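Local coordinates for protein short-chain dehydrogenase/reductase SDR (Paraburkholderia phymatum, PDB 5VA8) that binds NADP in a Rossmann fold and probably catalyses NADP-dependent oxidation or reduction, as other short-chain dehydrogenases/reductases do, at residues E33-A37 against E38-V42; A130-D133 against G134-R138; G249-T252 against G253-W256. All coordinates share one frame; numbering follows the deposited sequence.

Interaction 1. Residues E33-A37 against E38-V42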
loop_
_atom_site.group_PDB
_atom_site.type_symbol
_atom_site.label_atom_id
_atom_site.label_comp_id
_atom_site.label_asym_id
_atom_site.label_seq_id
_atom_site.Cartn_x
_atom_site.Cartn_y
_atom_site.Cartn_z
ATOM N N GLU A 33 -10.302 -29.467 -3.227
ATOM C CA GLU A 33 -9.872 -30.587 -2.394
ATOM C C GLU A 33 -9.791 -30.182 -0.928
ATOM O O GLU A 33 -10.154 -30.965 -0.043
ATOM C CB GLU A 33 -8.518 -31.122 -2.871
ATOM C CG GLU A 33 -8.573 -31.658 -4.303
ATOM C CD GLU A 33 -7.503 -32.682 -4.617
ATOM O OE1 GLU A 33 -7.507 -33.753 -3.972
ATOM O OE2 GLU A 33 -6.664 -32.423 -5.514
ATOM N N ALA A 34 -9.300 -28.972 -0.653
ATOM C CA ALA A 34 -9.143 -28.550 0.737
ATOM C C ALA A 34 -10.494 -28.314 1.396
ATOM O O ALA A 34 -10.689 -28.680 2.561
ATOM C CB ALA A 34 -8.277 -27.293 0.812
ATOM N N LEU A 35 -11.445 -27.723 0.663
ATOM C CA LEU A 35 -12.791 -27.544 1.210
ATOM C C LEU A 35 -13.471 -28.890 1.432
ATOM O O LEU A 35 -14.058 -29.133 2.494
ATOM C CB LEU A 35 -13.627 -26.649 0.285
ATOM C CG LEU A 35 -13.159 -25.193 0.201
ATOM C CD1 LEU A 35 -13.846 -24.463 -0.957
ATOM C CD2 LEU A 35 -13.412 -24.466 1.525
ATOM N N ALA A 36 -13.383 -29.793 0.450
ATOM C CA ALA A 36 -13.973 -31.121 0.618
ATOM C C ALA A 36 -13.375 -31.849 1.816
ATOM O O ALA A 36 -14.087 -32.568 2.532
ATOM C CB ALA A 36 -13.783 -31.943 -0.659
ATOM N N ALA A 37 -12.064 -31.683 2.049
ATOM C CA ALA A 37 -11.410 -32.328 3.182
ATOM C C ALA A 37 -11.975 -31.860 4.514
ATOM O O ALA A 37 -11.875 -32.583 5.512
ATOM C CB ALA A 37 -9.901 -32.062 3.146
ATOM N N GLU A 38 -12.556 -30.665 4.554
ATOM C CA GLU A 38 -13.210 -30.165 5.753
ATOM C C GLU A 38 -14.716 -30.406 5.724
ATOM O O GLU A 38 -15.452 -29.807 6.517
ATOM C CB GLU A 38 -12.896 -28.680 5.938
ATOM C CG GLU A 38 -11.397 -28.340 5.901
ATOM C CD GLU A 38 -10.551 -29.152 6.881
ATOM O OE1 GLU A 38 -11.058 -29.560 7.950
ATOM O OE2 GLU A 38 -9.363 -29.394 6.571
ATOM N N GLY A 39 -15.184 -31.284 4.836
ATOM C CA GLY A 39 -16.569 -31.694 4.819
ATOM C C GLY A 39 -17.498 -30.833 4.000
ATOM O O GLY A 39 -18.716 -31.018 4.092
ATOM N N VAL A 40 -16.970 -29.912 3.203
ATOM C CA VAL A 40 -17.797 -29.045 2.365
ATOM C C VAL A 40 -18.241 -29.809 1.125
ATOM O O VAL A 40 -17.429 -30.467 0.465
ATOM C CB VAL A 40 -17.024 -27.777 1.968
ATOM C CG1 VAL A 40 -17.883 -26.890 1.066
ATOM C CG2 VAL A 40 -16.565 -27.015 3.215
ATOM N N ASN A 41 -19.531 -29.715 0.796
ATOM C CA ASN A 41 -20.013 -30.230 -0.483
ATOM C C ASN A 41 -19.590 -29.277 -1.591
ATOM O O ASN A 41 -19.891 -28.084 -1.529
ATOM C CB ASN A 41 -21.531 -30.384 -0.446
ATOM C CG ASN A 41 -21.987 -31.383 0.592
ATOM O OD1 ASN A 41 -21.480 -32.500 0.658
ATOM N ND2 ASN A 41 -22.941 -30.979 1.426
ATOM N N VAL A 42 -18.878 -29.778 -2.602
ATOM C CA VAL A 42 -18.275 -28.892 -3.592
ATOM C C VAL A 42 -18.888 -29.142 -4.962
ATOM O O VAL A 42 -19.098 -30.287 -5.372
ATOM C CB VAL A 42 -16.736 -29.034 -3.652
ATOM C CG1 VAL A 42 -16.108 -28.518 -2.351
ATOM C CG2 VAL A 42 -16.329 -30.475 -3.939
HETATM O O HOH W 1 -8.301 -28.542 4.225
#
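Val40 N and Gly39 N turn back onto Leu35 O and Ala36 O in a Schellman motif, which ends helix 26-37 inside the first beta-alpha-beta unit of the Rossmann fold. Gly39, with its positive phi of 88°, is the C-prime residue. Gly39 N lies 2.9 Å from Ala36 O, while Val40 N reaches Leu35 O at 3.1 Å. Leu35 O also accepts from Glu38 N, and the two donors arrive from opposite faces of its carbonyl plane, a double grip on one oxygen. Apolar contacts join the helix end to the incoming strand. Leu35 CB meets Val40 CB at 4.0 Å and Val42 CG1 at 4.1 Å, so one methylene carbon touches both Val40, just before strand 41-46, and Val42, within it. The leucine side chain itself continues to Ala18 and Val20 of strand 17-20. In Val40, CG1 is anti to the backbone N (chi1 179°), which leaves CG2 over the helix end, 3.4 Å from Leu35 O. Glu38 folds back at chi2 (-54°), laying its chain against the last helical turn. A water donates both to Glu38 OE2 (2.7 Å) and to Ala34 O (2.9 Å), linking the carboxylate to the helix.

Interaction 2. Residues A130-D133 against G134-R138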
loop_
_atom_site.group_PDB
_atom_site.type_symbol
_atom_site.label_atom_id
_atom_site.label_comp_id
_atom_site.label_asym_id
_atom_site.label_seq_id
_atom_site.Cartn_x
_atom_site.Cartn_y
_atom_site.Cartn_z
ATOM N N ALA A 130 -24.910 -12.821 -8.177
ATOM C CA ALA A 130 -25.909 -13.882 -8.239
ATOM C C ALA A 130 -26.017 -14.703 -6.957
ATOM O O ALA A 130 -27.016 -15.415 -6.786
ATOM C CB ALA A 130 -25.596 -14.817 -9.405
ATOM N N THR A 131 -25.029 -14.623 -6.052
ATOM C CA THR A 131 -25.023 -15.463 -4.861
ATOM C C THR A 131 -25.086 -14.683 -3.559
ATOM O O THR A 131 -25.312 -15.295 -2.506
ATOM C CB THR A 131 -23.774 -16.356 -4.842
ATOM O OG1 THR A 131 -22.592 -15.540 -4.870
ATOM C CG2 THR A 131 -23.783 -17.290 -6.058
ATOM N N ILE A 132 -24.915 -13.362 -3.598
ATOM C CA ILE A 132 -24.753 -12.598 -2.359
ATOM C C ILE A 132 -26.066 -12.511 -1.583
ATOM O O ILE A 132 -26.060 -12.538 -0.343
ATOM C CB ILE A 132 -24.166 -11.206 -2.680
ATOM C CG1 ILE A 132 -23.805 -10.446 -1.393
ATOM C CG2 ILE A 132 -25.121 -10.384 -3.545
ATOM C CD1 ILE A 132 -22.819 -11.195 -0.490
ATOM N N ASP A 133 -27.207 -12.416 -2.282
ATOM C CA ASP A 133 -28.496 -12.297 -1.591
ATOM C C ASP A 133 -28.738 -13.478 -0.659
ATOM O O ASP A 133 -29.199 -13.301 0.479
ATOM C CB ASP A 133 -29.655 -12.209 -2.596
ATOM C CG ASP A 133 -29.722 -10.878 -3.350
ATOM O OD1 ASP A 133 -28.951 -9.947 -3.057
ATOM O OD2 ASP A 133 -30.584 -10.774 -4.249
ATOM N N GLY A 134 -28.466 -14.694 -1.140
ATOM C CA GLY A 134 -28.679 -15.869 -0.312
ATOM C C GLY A 134 -27.735 -15.928 0.869
ATOM O O GLY A 134 -28.134 -16.301 1.974
ATOM N N MET A 135 -26.467 -15.564 0.659
ATOM C CA MET A 135 -25.532 -15.542 1.781
ATOM C C MET A 135 -26.002 -14.568 2.852
ATOM O O MET A 135 -25.976 -14.880 4.047
ATOM C CB MET A 135 -24.132 -15.158 1.296
ATOM C CG MET A 135 -23.491 -16.197 0.381
ATOM S SD MET A 135 -21.841 -15.644 -0.104
ATOM C CE MET A 135 -21.352 -17.002 -1.185
ATOM N N ILE A 136 -26.409 -13.369 2.436
ATOM C CA ILE A 136 -26.895 -12.374 3.389
ATOM C C ILE A 136 -28.105 -12.913 4.143
ATOM O O ILE A 136 -28.207 -12.775 5.369
ATOM C CB ILE A 136 -27.207 -11.060 2.651
ATOM C CG1 ILE A 136 -25.906 -10.361 2.250
ATOM C CG2 ILE A 136 -28.117 -10.151 3.486
ATOM C CD1 ILE A 136 -26.123 -9.145 1.374
ATOM N N SER A 137 -29.013 -13.577 3.429
ATOM C CA SER A 137 -30.236 -14.075 4.048
ATOM C C SER A 137 -29.949 -15.129 5.112
ATOM O O SER A 137 -30.744 -15.299 6.047
ATOM C CB SER A 137 -31.166 -14.637 2.969
ATOM O OG SER A 137 -30.809 -15.957 2.589
ATOM N N ARG A 138 -28.833 -15.847 4.995
ATOM C CA ARG A 138 -28.456 -16.862 5.965
ATOM C C ARG A 138 -27.489 -16.344 7.018
ATOM O O ARG A 138 -27.165 -17.077 7.956
ATOM C CB ARG A 138 -27.862 -18.079 5.247
ATOM C CG ARG A 138 -28.922 -18.851 4.457
ATOM C CD ARG A 138 -28.336 -20.049 3.720
ATOM N NE ARG A 138 -27.406 -19.647 2.669
ATOM C CZ ARG A 138 -27.749 -19.401 1.404
ATOM N NH1 ARG A 138 -29.016 -19.514 1.012
ATOM N NH2 ARG A 138 -26.814 -19.039 0.530
HETATM O O HOH W 2 -28.430 -15.332 -3.951
HETATM O O HOH W 3 -25.760 -18.101 -2.039
#
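Ile136 N and Ser137 N bond to Ile132 O and Asp133 O, continuing the i to i+4 pattern through the last turns of helix 110-138. The Ile136 N to Ile132 O bond measures 2.9 Å. The preceding i to i+4 bond, Met135 N to Thr131 O, is stretched to 3.4 Å and weak. Water 2 enters beside it, accepting from Gly134 N and donating to Ala130 O, a bridge in place of a direct backbone bond between these two. On one flank Ile132 CG1, anti to the backbone N (chi1 -172°), comes within 3.8 Å of Ile136 CD1, and the two branched chains cross at a slant. On another, Met135 runs extended beyond CG alongside Thr131, its CG 3.5 Å from Thr131 O. Thr131 OG1 itself bonds to Leu127 O one turn back. Near the end, Ser137 OG gives its proton to Gly134 O at 2.8 Å. Arg138 N donates to the same oxygen from the same face, and Gly134 O sits over the centre of one face of the Arg138 guanidinium, 3.2 Å above its plane. Water 3 donates to Thr131 O and accepts weakly from Arg138 NH2, while Arg138 NH1 bonds to Gln89 OE1. Thr131 and Met135 pack on Leu93 of strand 92-95, Ile132 and Met135 on Val184 of strand 184-191, and Thr131 also on Leu84 of helix 77-86, while Ile132 meets Phe105 of the third subunit.

Interaction 3. Residues G249-T252 against G253-W256; sequences GYIT and GQNW
A local contact round the bend at Gly253, pairing a side-chain-to-backbone hydrogen bond with a small apolar cluster, leads into strand 255-258, the last strand of the parallel Rossmann sheet and one of its two outermost within the chain. Gly253 makes the bend at a positive phi of 70°. Across it, Gln254 NE2 donates to Thr252 O at 2.9 Å, with an angle of 165° at the hydrogen. The oxygen lies close to the amide plane of Gln254, whereas the donor stands above the carbonyl plane of Thr252. The glutamine chain bends at chi2 (-47°), bringing its amide back over the bend. Gln254 CG lies 3.7 Å from Ile251 CG2, the two chains crossing at about a right angle. Ile251 CD1, at the end of the other branch, lies 3.8 Å from Trp256 CZ2, and these side chains also cross at about a right angle. Trp256 stacks on Trp256 of the second subunit, so the cluster borders a subunit interface. Thr252 OG1 is bonded to Ile186 N, and Asn187 takes up Ile251 O and Gln254 N, tying the bend to strand 184-191. In this buried setting the Gln254 amide provides Thr252 O with a polar partner, while its aliphatic stem packs against Ile251.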
loop_
_atom_site.group_PDB
_atom_site.type_symbol
_atom_site.label_atom_id
_atom_site.label_comp_id
_atom_site.label_asym_id
_atom_site.label_seq_id
_atom_site.Cartn_x
_atom_site.Cartn_y
_atom_site.Cartn_z
ATOM N N GLY A 249 -14.032 -15.056 10.284
ATOM C CA GLY A 249 -15.151 -14.143 10.096
ATOM C C GLY A 249 -14.836 -12.678 10.345
ATOM O O GLY A 249 -15.685 -11.830 10.052
ATOM N N TYR A 250 -13.658 -12.361 10.887
ATOM C CA TYR A 250 -13.248 -10.979 11.108
ATOM C C TYR A 250 -12.211 -10.531 10.085
ATOM O O TYR A 250 -11.588 -9.478 10.263
ATOM C CB TYR A 250 -12.705 -10.798 12.532
ATOM C CG TYR A 250 -13.000 -9.449 13.149
ATOM C CD1 TYR A 250 -14.306 -8.961 13.198
ATOM C CD2 TYR A 250 -11.987 -8.686 13.737
ATOM C CE1 TYR A 250 -14.598 -7.730 13.782
ATOM C CE2 TYR A 250 -12.264 -7.449 14.328
ATOM C CZ TYR A 250 -13.584 -6.987 14.350
ATOM O OH TYR A 250 -13.862 -5.772 14.935
ATOM N N ILE A 251 -12.024 -11.311 9.024
ATOM C CA ILE A 251 -11.118 -10.986 7.925
ATOM C C ILE A 251 -11.991 -10.712 6.711
ATOM O O ILE A 251 -12.651 -11.629 6.197
ATOM C CB ILE A 251 -10.136 -12.133 7.647
ATOM C CG1 ILE A 251 -9.335 -12.482 8.909
ATOM C CG2 ILE A 251 -9.209 -11.775 6.485
ATOM C CD1 ILE A 251 -8.557 -13.794 8.820
ATOM N N THR A 252 -12.033 -9.458 6.259
ATOM C CA THR A 252 -12.741 -9.179 5.015
ATOM C C THR A 252 -12.093 -8.007 4.291
ATOM O O THR A 252 -11.448 -7.148 4.903
ATOM C CB THR A 252 -14.242 -8.928 5.236
ATOM O OG1 THR A 252 -14.901 -9.027 3.970
ATOM C CG2 THR A 252 -14.523 -7.529 5.855
ATOM N N GLY A 253 -12.235 -8.009 2.967
ATOM C CA GLY A 253 -11.586 -6.986 2.169
ATOM C C GLY A 253 -10.080 -7.104 2.108
ATOM O O GLY A 253 -9.410 -6.122 1.776
ATOM N N GLN A 254 -9.529 -8.271 2.422
ATOM C CA GLN A 254 -8.083 -8.434 2.517
ATOM C C GLN A 254 -7.524 -9.128 1.284
ATOM O O GLN A 254 -8.170 -9.991 0.676
ATOM C CB GLN A 254 -7.705 -9.223 3.769
ATOM C CG GLN A 254 -8.114 -8.496 5.067
ATOM C CD GLN A 254 -7.724 -7.017 5.062
ATOM O OE1 GLN A 254 -6.537 -6.675 4.952
ATOM N NE2 GLN A 254 -8.719 -6.138 5.161
ATOM N N ASN A 255 -6.306 -8.727 0.928
ATOM C CA ASN A 255 -5.557 -9.302 -0.182
ATOM C C ASN A 255 -4.426 -10.115 0.425
ATOM O O ASN A 255 -3.442 -9.554 0.909
ATOM C CB ASN A 255 -5.050 -8.195 -1.099
ATOM C CG ASN A 255 -6.177 -7.562 -1.869
ATOM O OD1 ASN A 255 -6.625 -8.104 -2.875
ATOM N ND2 ASN A 255 -6.691 -6.439 -1.370
ATOM N N TRP A 256 -4.575 -11.439 0.413
ATOM C CA TRP A 256 -3.579 -12.337 0.997
ATOM C C TRP A 256 -2.620 -12.768 -0.102
ATOM O O TRP A 256 -2.988 -13.548 -0.980
ATOM C CB TRP A 256 -4.239 -13.560 1.628
ATOM C CG TRP A 256 -4.713 -13.370 3.048
ATOM C CD1 TRP A 256 -4.827 -12.206 3.730
ATOM C CD2 TRP A 256 -5.114 -14.411 3.947
ATOM N NE1 TRP A 256 -5.282 -12.451 5.020
ATOM C CE2 TRP A 256 -5.457 -13.799 5.171
ATOM C CE3 TRP A 256 -5.199 -15.800 3.837
ATOM C CZ2 TRP A 256 -5.885 -14.535 6.279
ATOM C CZ3 TRP A 256 -5.626 -16.527 4.939
ATOM C CH2 TRP A 256 -5.964 -15.891 6.137
#

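How the interactions relate
All three contacts are local and belong to the same Rossmann framework, but none touches another: their nearest atoms lie about 9 to 12 Å apart. Interactions 1 and 3 are buried and lead into strands of the one parallel sheet, the first near one edge and the third at the opposite edge. Each turns on a glycine with positive phi, yet main-chain amides do the capping in interaction 1, whereas a side-chain amide spans the bend in interaction 3. Interaction 2, only partly buried, is built on backbone bonds within a single helix, with two waters, a serine hydroxyl and an arginine at its more exposed side. Neighbouring subunits pack on interactions 2 and 3, the third and the second respectively.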